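Local coordinates for austinoid biosynthesis clusters protein H (Emericella nidulans FGSC A4, PDB 5X9K) that takes part, as a homodimeric member of the trt14 isomerase family, in the biosynthesis of the fungal meroterpenoids austinol and dehydroaustinol, at residues D44-S47 with V48-F51. Residues are numbered along the deposited sequence; the frame is centred on the assembly and turned at random.
Sequences DVES and VLSF
S50 turns back on the residues before it with two hydrogen bonds: its backbone N reaches E46 O at 2.8 Å, a short but bent bond (139° at the hydrogen), and its hydroxyl OG donates to S47 O at 2.9 Å. The second comes from above the carbonyl plane, and a chi1 of 76° places OG between the backbone N and carbonyl carbon, facing S47 O three residues back. The same S47 O lies at the edge of the F51 ring, in its plane, 3.6 Å from CD1. Earlier in the segment, D44 grips S47 with both carboxylate oxygens. D44 OD1 accepts from S47 N at 2.9 Å, an Asx motif because that amide lies three residues on; the donor sits 34° out of the carboxylate plane. D44 OD2 takes S47 OG at 2.6 Å through its syn lone pair. In the apolar contact V45 and L49 lie side by side, V45 CG1 to L49 CD1 at 4.1 Å. E46 crosses L49 obliquely, OE1 near CD1, its charge paired with K77 through OE2. Thus polar bonds run along this short segment just ahead of strand 52-53, D44 near the start of helix 46-49 and the S50 hydroxyl further on, while V48 and L49 pack on F80 of helix 73-86 and V48 also on F36 of helix 26-38, setting the segment against both helices.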
ATOM      1  N   ASP A  44     -10.737 -18.973 -10.751  1.00 26.40           N
ATOM      2  CA  ASP A  44     -10.786 -20.427 -10.643  1.00 24.89           C
ATOM      3  C   ASP A  44     -10.239 -20.932  -9.313  1.00 29.47           C
ATOM      4  O   ASP A  44     -10.065 -22.151  -9.150  1.00 27.49           O
ATOM      5  CB  ASP A  44     -10.045 -21.083 -11.820  1.00 25.23           C
ATOM      6  CG  ASP A  44      -8.520 -20.919 -11.747  1.00 28.38           C
ATOM      7  OD1 ASP A  44      -7.995 -20.377 -10.744  1.00 27.19           O
ATOM      8  OD2 ASP A  44      -7.834 -21.333 -12.713  1.00 26.64           O
ATOM      9  N   VAL A  45      -9.940 -20.022  -8.377  1.00 26.61           N
ATOM     10  CA  VAL A  45      -9.435 -20.314  -7.033  1.00 26.38           C
ATOM     11  C   VAL A  45      -7.993 -20.819  -7.062  1.00 24.29           C
ATOM     12  O   VAL A  45      -7.108 -20.248  -6.417  1.00 25.75           O
ATOM     13  CB  VAL A  45     -10.325 -21.330  -6.295  1.00 32.72           C
ATOM     14  CG1 VAL A  45      -9.826 -21.510  -4.877  1.00 27.31           C
ATOM     15  CG2 VAL A  45     -11.785 -20.891  -6.307  1.00 31.48           C
ATOM     16  N   GLU A  46      -7.751 -21.902  -7.798  1.00 26.61           N
ATOM     17  CA  GLU A  46      -6.511 -22.647  -7.622  1.00 23.95           C
ATOM     18  C   GLU A  46      -5.327 -22.053  -8.373  1.00 24.00           C
ATOM     19  O   GLU A  46      -4.180 -22.271  -7.973  1.00 23.94           O
ATOM     20  CB  GLU A  46      -6.722 -24.089  -8.069  1.00 27.02           C
ATOM     21  CG  GLU A  46      -7.838 -24.818  -7.352  1.00 26.37           C
ATOM     22  CD  GLU A  46      -7.503 -25.116  -5.906  1.00 29.58           C
ATOM     23  OE1 GLU A  46      -6.326 -24.949  -5.512  1.00 28.02           O
ATOM     24  OE2 GLU A  46      -8.426 -25.507  -5.160  1.00 33.17           O
ATOM     25  N   SER A  47      -5.559 -21.340  -9.472  1.00 24.39           N
ATOM     26  CA  SER A  47      -4.430 -20.840 -10.245  1.00 25.01           C
ATOM     27  C   SER A  47      -3.617 -19.828  -9.450  1.00 26.30           C
ATOM     28  O   SER A  47      -2.384 -19.797  -9.556  1.00 26.26           O
ATOM     29  CB  SER A  47      -4.915 -20.239 -11.559  1.00 26.71           C
ATOM     30  OG  SER A  47      -5.222 -21.270 -12.477  1.00 26.68           O
ATOM     31  N   VAL A  48      -4.289 -18.996  -8.649  1.00 24.59           N
ATOM     32  CA  VAL A  48      -3.588 -18.085  -7.746  1.00 25.62           C
ATOM     33  C   VAL A  48      -2.851 -18.871  -6.671  1.00 21.81           C
ATOM     34  O   VAL A  48      -1.659 -18.651  -6.420  1.00 22.38           O
ATOM     35  CB  VAL A  48      -4.567 -17.078  -7.115  1.00 25.62           C
ATOM     36  CG1 VAL A  48      -3.841 -16.205  -6.147  1.00 25.58           C
ATOM     37  CG2 VAL A  48      -5.228 -16.222  -8.184  1.00 25.78           C
ATOM     38  N   LEU A  49      -3.548 -19.809  -6.028  1.00 22.60           N
ATOM     39  CA  LEU A  49      -2.928 -20.584  -4.962  1.00 22.06           C
ATOM     40  C   LEU A  49      -1.734 -21.374  -5.466  1.00 22.30           C
ATOM     41  O   LEU A  49      -0.801 -21.630  -4.702  1.00 20.15           O
ATOM     42  CB  LEU A  49      -3.946 -21.537  -4.335  1.00 24.75           C
ATOM     43  CG  LEU A  49      -5.089 -20.939  -3.521  1.00 26.39           C
ATOM     44  CD1 LEU A  49      -6.107 -22.041  -3.253  1.00 29.13           C
ATOM     45  CD2 LEU A  49      -4.567 -20.346  -2.224  1.00 23.41           C
ATOM     46  N   SER A  50      -1.747 -21.789  -6.735  1.00 21.03           N
ATOM     47  CA  SER A  50      -0.655 -22.606  -7.245  1.00 24.16           C
ATOM     48  C   SER A  50       0.634 -21.813  -7.432  1.00 29.37           C
ATOM     49  O   SER A  50       1.694 -22.416  -7.630  1.00 24.89           O
ATOM     50  CB  SER A  50      -1.057 -23.265  -8.567  1.00 27.79           C
ATOM     51  OG  SER A  50      -1.020 -22.331  -9.626  1.00 27.53           O
ATOM     52  N   PHE A  51       0.572 -20.488  -7.373  1.00 18.95           N
ATOM     53  CA  PHE A  51       1.758 -19.650  -7.449  1.00 23.26           C
ATOM     54  C   PHE A  51       2.280 -19.234  -6.077  1.00 21.27           C
ATOM     55  O   PHE A  51       3.236 -18.457  -6.003  1.00 22.06           O
ATOM     56  CB  PHE A  51       1.465 -18.411  -8.300  1.00 22.49           C
ATOM     57  CG  PHE A  51       1.847 -18.564  -9.750  1.00 26.00           C
ATOM     58  CD1 PHE A  51       0.976 -19.158 -10.656  1.00 27.56           C
ATOM     59  CD2 PHE A  51       3.070 -18.095 -10.208  1.00 27.43           C
ATOM     60  CE1 PHE A  51       1.324 -19.295 -11.999  1.00 30.11           C
ATOM     61  CE2 PHE A  51       3.424 -18.227 -11.551  1.00 32.14           C
ATOM     62  CZ  PHE A  51       2.548 -18.831 -12.443  1.00 28.73           C
TER